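Local coordinates for protein threonine synthase (Brucella melitensis bv. 1, PDB 4F4F) that probably catalyses the pyridoxal-phosphate-dependent conversion of O-phospho-L-homoserine and water into L-threonine and phosphate, the last step of threonine biosynthesis, at residues A267-K272 / R360-A365; A271-L276 / L325-G330; L291-E296 / E301-A306; N320-L325 / G338-L343; V370-A375 / G395-R400. All coordinates share one frame; numbering follows the deposited sequence.

Interaction 1 of 5, residues A267-K272 / R360-A365; sequences AGYVAK and RSEFSA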
# COMPACT_ATOMS: atom_id res chain seq x y z
N ALA A 267 -3.25 8.35 1.58
CA ALA A 267 -2.89 9.02 0.32
C ALA A 267 -4.03 9.83 -0.27
O ALA A 267 -3.79 10.92 -0.84
CB ALA A 267 -2.36 8.02 -0.73
N GLY A 268 -5.26 9.36 -0.09
CA GLY A 268 -6.46 10.10 -0.47
C GLY A 268 -6.62 11.34 0.40
O GLY A 268 -6.95 12.42 -0.10
N TYR A 269 -6.35 11.19 1.69
CA TYR A 269 -6.32 12.33 2.59
C TYR A 269 -5.29 13.37 2.12
O TYR A 269 -5.57 14.60 2.15
CB TYR A 269 -6.09 11.87 4.03
CG TYR A 269 -5.88 12.99 5.02
CD1 TYR A 269 -6.96 13.64 5.61
CD2 TYR A 269 -4.62 13.38 5.37
CE1 TYR A 269 -6.76 14.67 6.50
CE2 TYR A 269 -4.42 14.40 6.29
CZ TYR A 269 -5.49 15.04 6.84
OH TYR A 269 -5.26 16.09 7.70
N VAL A 270 -4.14 12.91 1.68
CA VAL A 270 -3.09 13.78 1.24
C VAL A 270 -3.57 14.53 0.00
O VAL A 270 -3.39 15.75 -0.11
CB VAL A 270 -1.76 13.04 0.94
CG1 VAL A 270 -0.74 14.01 0.26
CG2 VAL A 270 -1.18 12.48 2.23
N ALA A 271 -4.19 13.82 -0.93
CA ALA A 271 -4.75 14.48 -2.10
C ALA A 271 -5.71 15.61 -1.74
O ALA A 271 -5.64 16.70 -2.28
CB ALA A 271 -5.44 13.47 -3.00
N LYS A 272 -6.60 15.32 -0.81
CA LYS A 272 -7.51 16.32 -0.28
C LYS A 272 -6.75 17.50 0.33
O LYS A 272 -7.08 18.65 0.06
CB LYS A 272 -8.43 15.69 0.76
CG LYS A 272 -9.52 16.62 1.31
CD LYS A 272 -10.47 15.89 2.26
CE LYS A 272 -11.69 16.75 2.59
NZ LYS A 272 -12.39 16.34 3.85
N ARG A 360 -13.73 12.35 12.38
CA ARG A 360 -15.09 12.05 11.93
C ARG A 360 -15.62 13.06 10.90
O ARG A 360 -16.54 12.73 10.12
CB ARG A 360 -16.03 11.97 13.10
CG ARG A 360 -15.81 10.77 13.98
CD ARG A 360 -16.58 10.97 15.28
NE ARG A 360 -16.70 9.73 16.03
CZ ARG A 360 -17.06 9.64 17.30
NH1 ARG A 360 -17.35 10.73 18.00
NH2 ARG A 360 -17.12 8.44 17.88
N SER A 361 -15.06 14.27 10.91
CA SER A 361 -15.46 15.29 9.98
C SER A 361 -15.02 14.99 8.56
O SER A 361 -15.58 15.54 7.61
CB SER A 361 -14.94 16.68 10.40
OG SER A 361 -13.61 16.84 10.05
N GLU A 362 -14.00 14.13 8.40
CA GLU A 362 -13.49 13.82 7.07
C GLU A 362 -13.55 12.34 6.67
O GLU A 362 -13.43 12.03 5.47
CB GLU A 362 -12.04 14.31 6.98
CG GLU A 362 -11.90 15.80 7.32
CD GLU A 362 -10.54 16.31 6.86
OE1 GLU A 362 -9.68 16.54 7.70
OE2 GLU A 362 -10.33 16.40 5.64
N PHE A 363 -13.75 11.45 7.64
CA PHE A 363 -13.72 10.00 7.42
C PHE A 363 -14.97 9.37 7.99
O PHE A 363 -15.51 9.86 8.99
CB PHE A 363 -12.50 9.33 8.12
CG PHE A 363 -11.17 9.73 7.58
CD1 PHE A 363 -10.55 10.89 8.02
CD2 PHE A 363 -10.53 8.95 6.63
CE1 PHE A 363 -9.34 11.29 7.51
CE2 PHE A 363 -9.28 9.32 6.13
CZ PHE A 363 -8.70 10.48 6.56
N SER A 364 -15.44 8.30 7.36
CA SER A 364 -16.31 7.34 8.01
C SER A 364 -15.82 5.92 7.70
O SER A 364 -14.83 5.73 7.02
CB SER A 364 -17.78 7.55 7.66
OG SER A 364 -17.94 7.59 6.31
N ALA A 365 -16.49 4.94 8.28
CA ALA A 365 -16.00 3.57 8.28
C ALA A 365 -17.13 2.59 8.32
O ALA A 365 -18.17 2.84 8.95
CB ALA A 365 -15.11 3.34 9.49
O HOH W 1 -7.27 17.72 7.79
O HOH W 2 -13.36 13.79 3.44

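Interaction 2 of 5, residues A271-L276 / L325-G330; sequences AKRMGL and LFEAHG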
# COMPACT_ATOMS: atom_id res chain seq x y z
N ALA A 271 -4.19 13.82 -0.93
CA ALA A 271 -4.75 14.48 -2.10
C ALA A 271 -5.71 15.61 -1.74
O ALA A 271 -5.64 16.70 -2.28
CB ALA A 271 -5.44 13.47 -3.00
N LYS A 272 -6.60 15.32 -0.81
CA LYS A 272 -7.51 16.32 -0.28
C LYS A 272 -6.75 17.50 0.33
O LYS A 272 -7.08 18.65 0.06
CB LYS A 272 -8.43 15.69 0.76
CG LYS A 272 -9.52 16.62 1.31
CD LYS A 272 -10.47 15.89 2.26
CE LYS A 272 -11.69 16.75 2.59
NZ LYS A 272 -12.39 16.34 3.85
N ARG A 273 -5.76 17.22 1.17
CA ARG A 273 -4.94 18.31 1.73
C ARG A 273 -4.27 19.16 0.64
O ARG A 273 -4.06 20.37 0.83
CB ARG A 273 -3.88 17.74 2.68
CG ARG A 273 -4.43 17.23 4.01
CD ARG A 273 -5.00 18.36 4.88
NE ARG A 273 -3.98 19.35 5.22
CZ ARG A 273 -3.15 19.28 6.25
NH1 ARG A 273 -3.22 18.28 7.12
NH2 ARG A 273 -2.26 20.23 6.44
N MET A 274 -3.91 18.54 -0.48
CA MET A 274 -3.28 19.27 -1.58
C MET A 274 -4.27 20.15 -2.37
O MET A 274 -3.83 20.98 -3.14
CB MET A 274 -2.58 18.33 -2.54
CG MET A 274 -1.43 17.56 -1.92
SD MET A 274 -0.89 16.24 -3.01
CE MET A 274 -0.14 17.23 -4.32
N GLY A 275 -5.58 19.94 -2.17
CA GLY A 275 -6.62 20.76 -2.82
C GLY A 275 -7.60 19.99 -3.68
O GLY A 275 -8.51 20.57 -4.22
N LEU A 276 -7.45 18.67 -3.81
CA LEU A 276 -8.41 17.90 -4.56
C LEU A 276 -9.76 17.90 -3.85
O LEU A 276 -9.87 17.48 -2.67
CB LEU A 276 -7.89 16.48 -4.80
CG LEU A 276 -8.69 15.67 -5.81
CD1 LEU A 276 -8.60 16.28 -7.23
CD2 LEU A 276 -8.22 14.20 -5.77
N LEU A 325 -3.57 10.24 13.03
CA LEU A 325 -3.62 10.71 14.41
C LEU A 325 -2.84 12.02 14.58
O LEU A 325 -3.28 12.94 15.26
CB LEU A 325 -3.06 9.66 15.37
CG LEU A 325 -3.94 8.44 15.64
CD1 LEU A 325 -3.23 7.40 16.53
CD2 LEU A 325 -5.26 8.85 16.28
N PHE A 326 -1.64 12.08 14.01
CA PHE A 326 -0.78 13.27 14.10
C PHE A 326 -1.51 14.47 13.51
O PHE A 326 -1.59 15.52 14.16
CB PHE A 326 0.53 13.00 13.33
CG PHE A 326 1.57 14.07 13.43
CD1 PHE A 326 2.08 14.46 14.66
CD2 PHE A 326 2.11 14.65 12.28
CE1 PHE A 326 3.10 15.42 14.73
CE2 PHE A 326 3.13 15.59 12.34
CZ PHE A 326 3.62 15.99 13.58
N GLU A 327 -2.07 14.32 12.32
CA GLU A 327 -2.76 15.43 11.68
C GLU A 327 -4.00 15.87 12.48
O GLU A 327 -4.26 17.07 12.67
CB GLU A 327 -3.16 15.05 10.24
CG GLU A 327 -1.99 14.67 9.35
CD GLU A 327 -1.15 15.84 8.93
OE1 GLU A 327 -1.33 16.97 9.49
OE2 GLU A 327 -0.27 15.62 8.07
N ALA A 328 -4.75 14.89 12.98
CA ALA A 328 -5.98 15.13 13.71
C ALA A 328 -5.74 15.87 15.05
O ALA A 328 -6.62 16.62 15.50
CB ALA A 328 -6.74 13.84 13.92
N HIS A 329 -4.55 15.69 15.64
CA HIS A 329 -4.17 16.35 16.90
C HIS A 329 -3.48 17.66 16.64
O HIS A 329 -2.80 18.18 17.50
CB HIS A 329 -3.28 15.43 17.74
CG HIS A 329 -4.03 14.25 18.35
ND1 HIS A 329 -4.41 13.18 17.62
CD2 HIS A 329 -4.47 14.02 19.65
CE1 HIS A 329 -5.06 12.31 18.41
NE2 HIS A 329 -5.13 12.83 19.65
N GLY A 330 -3.59 18.15 15.42
CA GLY A 330 -2.92 19.38 15.05
C GLY A 330 -1.41 19.29 15.17
O GLY A 330 -0.77 20.25 15.53
O HOH W 3 -0.58 19.70 8.68

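Interaction 3 of 5, residues L291-E296 / E301-A306; sequences LSRTLE and EMRGVA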
# COMPACT_ATOMS: atom_id res chain seq x y z
N LEU A 291 -10.57 -0.20 12.98
CA LEU A 291 -10.76 1.16 12.45
C LEU A 291 -12.23 1.56 12.49
O LEU A 291 -12.56 2.70 12.82
CB LEU A 291 -10.18 1.28 11.06
CG LEU A 291 -8.65 1.13 10.93
CD1 LEU A 291 -8.23 1.03 9.46
CD2 LEU A 291 -7.91 2.28 11.59
N SER A 292 -13.12 0.65 12.13
CA SER A 292 -14.54 0.92 12.24
C SER A 292 -14.94 1.17 13.71
O SER A 292 -15.60 2.16 14.03
CB SER A 292 -15.34 -0.27 11.65
OG SER A 292 -16.73 0.01 11.70
N ARG A 293 -14.49 0.31 14.63
CA ARG A 293 -14.77 0.52 16.04
C ARG A 293 -14.20 1.84 16.54
O ARG A 293 -14.80 2.51 17.40
CB ARG A 293 -14.23 -0.61 16.90
CG ARG A 293 -14.96 -1.93 16.63
CD ARG A 293 -14.42 -3.06 17.50
NE ARG A 293 -13.14 -3.66 17.07
CZ ARG A 293 -11.97 -3.50 17.68
NH1 ARG A 293 -11.85 -2.68 18.72
NH2 ARG A 293 -10.89 -4.15 17.23
N THR A 294 -13.03 2.21 16.02
CA THR A 294 -12.41 3.47 16.40
C THR A 294 -13.26 4.65 15.97
O THR A 294 -13.48 5.55 16.76
CB THR A 294 -10.97 3.62 15.81
OG1 THR A 294 -10.14 2.60 16.37
CG2 THR A 294 -10.39 5.00 16.17
N LEU A 295 -13.74 4.65 14.74
CA LEU A 295 -14.60 5.76 14.32
C LEU A 295 -15.92 5.80 15.13
O LEU A 295 -16.45 6.89 15.41
CB LEU A 295 -14.89 5.75 12.81
CG LEU A 295 -13.87 6.38 11.82
CD1 LEU A 295 -14.18 7.87 11.69
CD2 LEU A 295 -12.41 6.11 12.18
N GLU A 296 -16.46 4.64 15.48
CA GLU A 296 -17.71 4.59 16.24
C GLU A 296 -17.55 5.11 17.67
O GLU A 296 -18.43 5.82 18.20
CB GLU A 296 -18.22 3.16 16.36
CG GLU A 296 -18.64 2.49 15.07
CD GLU A 296 -19.05 1.04 15.30
OE1 GLU A 296 -18.55 0.37 16.23
OE2 GLU A 296 -19.90 0.57 14.53
N GLU A 301 -8.74 -0.27 19.97
CA GLU A 301 -8.48 -1.35 20.89
C GLU A 301 -8.19 -2.63 20.15
O GLU A 301 -9.01 -3.09 19.36
CB GLU A 301 -9.68 -1.57 21.82
CG GLU A 301 -9.77 -0.54 22.94
CD GLU A 301 -10.85 -0.86 23.95
OE1 GLU A 301 -11.32 0.09 24.63
OE2 GLU A 301 -11.24 -2.05 24.06
N MET A 302 -7.04 -3.22 20.42
CA MET A 302 -6.64 -4.44 19.73
C MET A 302 -7.52 -5.60 20.17
O MET A 302 -7.84 -5.74 21.34
CB MET A 302 -5.21 -4.76 20.06
CG MET A 302 -4.24 -3.69 19.58
SD MET A 302 -2.61 -4.01 20.24
CE MET A 302 -2.27 -5.56 19.37
N ARG A 303 -7.93 -6.43 19.22
CA ARG A 303 -8.67 -7.65 19.52
C ARG A 303 -8.00 -8.76 18.71
O ARG A 303 -7.08 -8.49 17.91
CB ARG A 303 -10.15 -7.49 19.16
CG ARG A 303 -10.91 -6.48 19.99
CD ARG A 303 -12.36 -6.39 19.52
NE ARG A 303 -13.25 -5.58 20.37
CZ ARG A 303 -14.55 -5.40 20.14
NH1 ARG A 303 -15.14 -5.96 19.08
NH2 ARG A 303 -15.28 -4.65 20.96
N GLY A 304 -8.43 -9.99 18.91
CA GLY A 304 -7.82 -11.14 18.24
C GLY A 304 -8.03 -11.01 16.74
O GLY A 304 -9.01 -10.42 16.31
N VAL A 305 -7.08 -11.51 15.96
CA VAL A 305 -7.16 -11.42 14.50
C VAL A 305 -7.99 -12.59 13.96
O VAL A 305 -7.71 -13.73 14.28
CB VAL A 305 -5.75 -11.47 13.89
CG1 VAL A 305 -5.81 -11.47 12.37
CG2 VAL A 305 -4.92 -10.31 14.42
N ALA A 306 -9.04 -12.30 13.20
CA ALA A 306 -9.83 -13.35 12.51
C ALA A 306 -9.27 -13.57 11.10
O ALA A 306 -8.86 -12.63 10.43
CB ALA A 306 -11.31 -12.96 12.44

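Interaction 4 of 5, residues N320-L325 / G338-L343; sequences NFERLL and GLMQGL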
# COMPACT_ATOMS: atom_id res chain seq x y z
N ASN A 320 -0.34 2.74 9.46
CA ASN A 320 -0.27 4.16 9.11
C ASN A 320 -1.34 5.03 9.74
O ASN A 320 -1.38 6.23 9.49
CB ASN A 320 -0.34 4.30 7.60
CG ASN A 320 0.90 3.76 6.93
OD1 ASN A 320 1.96 4.30 7.13
ND2 ASN A 320 0.77 2.69 6.18
N PHE A 321 -2.19 4.44 10.58
CA PHE A 321 -3.22 5.25 11.27
C PHE A 321 -2.58 6.40 12.08
O PHE A 321 -3.14 7.49 12.18
CB PHE A 321 -4.07 4.36 12.18
CG PHE A 321 -5.26 5.05 12.78
CD1 PHE A 321 -6.22 5.64 11.99
CD2 PHE A 321 -5.43 5.05 14.15
CE1 PHE A 321 -7.34 6.25 12.56
CE2 PHE A 321 -6.52 5.68 14.72
CZ PHE A 321 -7.48 6.26 13.92
N GLU A 322 -1.39 6.14 12.61
CA GLU A 322 -0.60 7.14 13.33
C GLU A 322 -0.38 8.42 12.53
O GLU A 322 -0.35 9.49 13.13
CB GLU A 322 0.76 6.55 13.79
CG GLU A 322 1.69 7.56 14.47
CD GLU A 322 2.97 6.94 15.02
OE1 GLU A 322 3.07 5.69 15.09
OE2 GLU A 322 3.85 7.71 15.40
N ARG A 323 -0.27 8.32 11.20
CA ARG A 323 -0.11 9.52 10.40
C ARG A 323 -1.37 10.37 10.51
O ARG A 323 -1.29 11.61 10.70
CB ARG A 323 0.25 9.20 8.95
CG ARG A 323 1.69 8.84 8.74
CD ARG A 323 1.98 8.43 7.29
NE ARG A 323 3.40 8.54 6.96
CZ ARG A 323 4.24 7.53 6.86
NH1 ARG A 323 3.87 6.26 7.03
NH2 ARG A 323 5.51 7.75 6.58
N LEU A 324 -2.54 9.74 10.46
CA LEU A 324 -3.77 10.52 10.61
C LEU A 324 -3.91 11.06 12.03
O LEU A 324 -4.37 12.20 12.22
CB LEU A 324 -5.02 9.75 10.20
CG LEU A 324 -6.39 10.46 10.41
CD1 LEU A 324 -6.46 11.78 9.64
CD2 LEU A 324 -7.52 9.55 10.01
N LEU A 325 -3.57 10.24 13.03
CA LEU A 325 -3.62 10.71 14.41
C LEU A 325 -2.84 12.02 14.58
O LEU A 325 -3.28 12.94 15.26
CB LEU A 325 -3.06 9.66 15.37
CG LEU A 325 -3.94 8.44 15.64
CD1 LEU A 325 -3.23 7.40 16.53
CD2 LEU A 325 -5.26 8.85 16.28
N GLY A 338 1.85 9.83 23.51
CA GLY A 338 1.05 9.33 24.61
C GLY A 338 0.15 8.19 24.18
O GLY A 338 0.05 7.20 24.86
N LEU A 339 -0.53 8.38 23.07
CA LEU A 339 -1.47 7.36 22.58
C LEU A 339 -0.73 6.08 22.20
O LEU A 339 -1.18 5.00 22.56
CB LEU A 339 -2.24 7.89 21.37
CG LEU A 339 -3.19 9.08 21.61
CD1 LEU A 339 -3.82 9.40 20.25
CD2 LEU A 339 -4.24 8.74 22.67
N MET A 340 0.41 6.22 21.52
CA MET A 340 1.20 5.06 21.07
C MET A 340 1.84 4.30 22.25
O MET A 340 1.93 3.05 22.23
CB MET A 340 2.26 5.48 20.04
CG MET A 340 1.71 6.13 18.78
SD MET A 340 0.56 5.03 17.90
CE MET A 340 -0.96 5.74 18.26
N GLN A 341 2.24 5.05 23.27
CA GLN A 341 2.70 4.51 24.55
C GLN A 341 1.57 3.67 25.15
O GLN A 341 1.79 2.56 25.60
CB GLN A 341 3.15 5.65 25.51
CG GLN A 341 4.54 6.26 25.19
CD GLN A 341 4.84 7.71 25.70
OE1 GLN A 341 4.07 8.33 26.45
NE2 GLN A 341 6.00 8.24 25.28
N GLY A 342 0.37 4.22 25.16
CA GLY A 342 -0.82 3.48 25.59
C GLY A 342 -1.09 2.17 24.85
O GLY A 342 -1.42 1.14 25.46
N LEU A 343 -0.95 2.22 23.53
CA LEU A 343 -1.12 1.04 22.69
C LEU A 343 -0.11 -0.03 23.07
O LEU A 343 -0.48 -1.18 23.22
CB LEU A 343 -0.99 1.38 21.20
CG LEU A 343 -1.21 0.25 20.18
CD1 LEU A 343 -2.66 -0.27 20.19
CD2 LEU A 343 -0.78 0.78 18.79

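Interaction 5 of 5, residues V370-A375 / G395-R400; sequences VDETAA and GVKVAR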
# COMPACT_ATOMS: atom_id res chain seq x y z
N VAL A 370 -17.61 -11.98 6.08
CA VAL A 370 -17.35 -12.92 5.00
C VAL A 370 -18.61 -13.16 4.16
O VAL A 370 -18.54 -13.12 2.96
CB VAL A 370 -16.76 -14.25 5.54
CG1 VAL A 370 -16.91 -15.37 4.51
CG2 VAL A 370 -15.30 -14.03 5.96
N ASP A 371 -19.75 -13.38 4.80
CA ASP A 371 -21.00 -13.63 4.08
C ASP A 371 -21.49 -12.40 3.28
O ASP A 371 -21.98 -12.53 2.16
CB ASP A 371 -22.11 -14.10 5.04
CG ASP A 371 -21.89 -15.53 5.54
OD1 ASP A 371 -20.97 -16.21 5.02
OD2 ASP A 371 -22.64 -15.98 6.41
N GLU A 372 -21.36 -11.23 3.89
CA GLU A 372 -21.74 -9.97 3.23
C GLU A 372 -20.87 -9.73 2.03
O GLU A 372 -21.34 -9.32 0.98
CB GLU A 372 -21.63 -8.80 4.20
CG GLU A 372 -22.74 -8.79 5.24
CD GLU A 372 -22.46 -7.89 6.42
OE1 GLU A 372 -21.36 -7.33 6.55
OE2 GLU A 372 -23.34 -7.78 7.29
N THR A 373 -19.57 -9.98 2.18
CA THR A 373 -18.62 -9.83 1.08
C THR A 373 -18.96 -10.80 -0.07
O THR A 373 -18.99 -10.39 -1.24
CB THR A 373 -17.18 -10.06 1.56
OG1 THR A 373 -16.87 -9.17 2.66
CG2 THR A 373 -16.19 -9.86 0.46
N ALA A 374 -19.23 -12.07 0.24
CA ALA A 374 -19.64 -13.03 -0.80
C ALA A 374 -20.92 -12.58 -1.53
O ALA A 374 -21.04 -12.71 -2.75
CB ALA A 374 -19.82 -14.42 -0.21
N ALA A 375 -21.89 -12.09 -0.76
CA ALA A 375 -23.18 -11.67 -1.30
C ALA A 375 -22.96 -10.51 -2.30
O ALA A 375 -23.58 -10.49 -3.34
CB ALA A 375 -24.13 -11.27 -0.16
N GLY A 395 -15.04 -3.04 -0.25
CA GLY A 395 -15.21 -1.66 -0.67
C GLY A 395 -16.58 -1.31 -1.22
O GLY A 395 -17.16 -0.28 -0.85
N VAL A 396 -17.11 -2.13 -2.12
CA VAL A 396 -18.43 -1.86 -2.72
C VAL A 396 -19.54 -1.96 -1.67
O VAL A 396 -20.36 -1.06 -1.53
CB VAL A 396 -18.74 -2.76 -3.93
CG1 VAL A 396 -20.16 -2.53 -4.44
CG2 VAL A 396 -17.73 -2.55 -5.06
N LYS A 397 -19.53 -3.02 -0.88
CA LYS A 397 -20.53 -3.16 0.19
C LYS A 397 -20.57 -1.91 1.10
O LYS A 397 -21.65 -1.33 1.38
CB LYS A 397 -20.23 -4.42 1.02
CG LYS A 397 -21.27 -4.74 2.06
CD LYS A 397 -21.09 -4.07 3.40
CE LYS A 397 -22.00 -4.73 4.44
NZ LYS A 397 -21.81 -4.17 5.81
N VAL A 398 -19.41 -1.52 1.61
CA VAL A 398 -19.33 -0.42 2.57
C VAL A 398 -19.66 0.92 1.90
O VAL A 398 -20.32 1.79 2.49
CB VAL A 398 -17.94 -0.39 3.26
CG1 VAL A 398 -17.74 0.87 4.11
CG2 VAL A 398 -17.71 -1.65 4.08
N ALA A 399 -19.17 1.11 0.67
CA ALA A 399 -19.48 2.32 -0.11
C ALA A 399 -20.99 2.49 -0.19
O ALA A 399 -21.49 3.57 0.04
CB ALA A 399 -18.90 2.24 -1.51
N ARG A 400 -21.73 1.42 -0.48
CA ARG A 400 -23.18 1.52 -0.65
C ARG A 400 -23.91 1.76 0.67
O ARG A 400 -24.93 2.41 0.69
CB ARG A 400 -23.72 0.28 -1.37
CG ARG A 400 -23.19 0.17 -2.78
CD ARG A 400 -23.56 -1.14 -3.46
NE ARG A 400 -23.16 -1.13 -4.87
CZ ARG A 400 -23.45 -2.08 -5.76
NH1 ARG A 400 -24.10 -3.18 -5.42
NH2 ARG A 400 -23.07 -1.96 -7.02
O HOH W 4 -23.88 -5.30 7.25

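Interaction 1 of 5, residues A267-K272 / R360-A365
K272 and E362 form the ionic part of the contact between helix 263-274 and the junction of helix 353-362 with strand 363-367. K272 NZ donates to E362 OE2 at 2.7 Å, taking the anti lone pair, the one turned away from OE1. The lysine reaches it with CG anti to the backbone N (chi1 -175°) and a fully extended chain, whose CD and CE also run past OE2.

Two waters widen the polar grip. One accepts from K272 NZ and donates to the backbone O of E362. The other donates to E362 OE1 at 2.7 Å and lies 2.6 Å from Y269 OH, a hydroxyl that also bonds R273 NH1.

Among the aromatic contacts, Y269 CD1 meets F363 CZ at 3.7 Å. The two rings are nearly parallel but so displaced that little of one lies over the other, with centroids 5.9 Å apart and planes at 28°. E362 OE1 sits at the edge of the Y269 ring, 3.7 Å from CE1. F363 also packs near F262, a residue that binds pyridoxal phosphate.

With one carboxylate oxygen on the ammonium and the other on a water, E362 is held at both oxygens, and its negative charge probably favours a protonated K272.

Interaction 2 of 5, residues A271-L276 / L325-G330
R273 reaches across from the last turn of helix 263-274 to E327 on helix 321-328, and its guanidinium makes the whole contact. The CB points toward the facing helix, but the chain does not run straight: CG lies beside the backbone N (chi1 -72°), and further bends at chi2 and chi3 curl CD and NE round. On its way to the tip the side chain lies on Y40. There, NH1 meets E327 OE1 at 3.3 Å in a long, weak salt bridge with an N-H...O angle of 150°. The oxygen lies at the edge of the guanidinium, near its plane, yet the carboxylate is turned almost upright to it, the two planes being 81° apart, so no paired two-oxygen grip is made. NH2 instead donates to a water at 2.8 Å, which passes a hydrogen on to the same E327 OE1 at 2.9 Å and thus braces the bridge. NH1 has a stronger partner in Y269 OH, while the other carboxylate oxygen, E327 OE2, is held by Y40 OH and R331 NH2. On the far side of its helix, H329 ND1 turns back to L325 O at 2.6 Å, joining the backbone N of H329 on that oxygen from the opposite face of the carbonyl plane. Both helices stop close to the bridge in the same way: G275 and G330, each with positive phi, are the C-prime residues of Schellman motifs, and the surface salt bridge ties together two helix C-termini.

Interaction 3 of 5, residues L291-E296 / E301-A306
The helical backbone of 291-296 faces the extended, irregular backbone of 301-306, in which E301, at the end of strand 299-301, turns its carbonyl to R293. The guanidinium of R293 grips that single oxygen end-on with both terminal nitrogens: NH1 to E301 O is 2.9 Å, in the carbonyl plane on a lone pair, and NH2 to E301 O is 3.0 Å, almost in line with the C=O bond. The oxygen lies in the guanidinium plane, which fixes the rotation of the group. NE is taken by D289 OD1, so all three nitrogens of R293 have acceptors.

R303, in the loop that follows the strand, covers one face. Its extended chain lays CD 3.4 Å above the centre of the R293 guanidinium. In return R293 CD rests toward the rim of the R303 group, 3.4 Å from R303 NH1; the bend at chi3 (-78°) then turns NE and the guanidinium of R293 toward E301 O. The D289 carboxylate and the E301 carbonyl probably offset the like charges.

The arginines form an offset (parallel-displaced) guanidinium stack, planes at 5° and centres 4.0 Å apart, which joins helix 290-297 to the end of strand 299-301 and the loop after it, at the surface and away from the cofactor.

Interaction 4 of 5, residues N320-L325 / G338-L343
L325 and M340 make the principal apolar touch between helix 321-328 and helix 333-346: L325 CD1 and M340 CE come to 3.3 Å, closer than two methyl groups normally pack. Bends of M340 at chi2 (-58°) and chi3 bring CE up to the leucine. The other methyl, L325 CD2, meets L339 CD1 more loosely at 4.3 Å. One leucine therefore sits against two successive residues of the facing helix, using a different branch for each.

The segments belong to a helical hairpin, two consecutive helices joined by a short connection; the pieces 321-325 and 338-343 run at 145° to each other, their axes 11.8 Å apart at closest. F349, on the strand that follows, packs on L325, L339 and M340 alike and covers the apolar seam.

A polar-to-sulfur contact lies beside it. E322, with CG anti to the backbone N (chi1 177°) and an extended chain, brings OE1 to 3.8 Å from M340 SD and about as near to M340 CG. The carboxylate is buried, and its charge is met outside the pair: E322 OE2 bonds T11 OG1 and forms a salt bridge with R12 NE.

Interaction 5 of 5, residues V370-A375 / G395-R400
K397 NZ is gripped from several sides: it donates to a water and to the backbone O of R367, and makes salt bridges with E401 and with E372 across the contact. The link from K397 NZ to E372 OE1 is the weak one, at 3.3 Å. The water, 2.8 Å from K397 NZ, donates to E372 OE2 at 2.5 Å, so the two oxygens of the glutamate reach the ammonium by different routes, OE1 directly and OE2 through the water.

The two side chains meet at an angle. E372 is extended beyond CG, while K397 starts with CG anti to its backbone N (chi1 -174°) and then bends at chi2 (-87°). That bend brings CE as well as NZ up to the carboxylate, with K397 CE 3.4 Å from E372 OE1. The carboxylate is fixed from its own side too, for E372 OE1 accepts from the backbone N of T369, the residue just ahead of the helix. This bond from E372 back to the helix start and the clustered acceptors round the ammonium probably favour the charged forms of both groups.

The bridge lies at the surface, where helix 370-384 opens after strand 363-367. T373, next to E372, packs on P390, A393 and I394 of helix 390-402, and V396 and A399 of that helix in turn rest on strand 409-413 of the mixed sheet.

Interactions 1, 2 and 4 lie about 8 to 17 Å apart between centres. Interactions 1 and 2 share helix 263-274 and are about 8 Å apart between centres; interactions 2 and 4 share helix 321-328 and cross along the chain. Interaction 3 falls within the span bridged by both interaction 1 and interaction 2, and touches interaction 1 through R360 NE and L295 O. L324 packs on F363, joining interactions 1 and 4. Interaction 5 follows last, after strand 363-367, an edge strand of the mixed sheet; it packs on that sheet too, about 18 to 28 Å from the others between centres, and touches none. Interactions 1 and 4 come near F262 beside the cofactor site; 3 and 5 are peripheral.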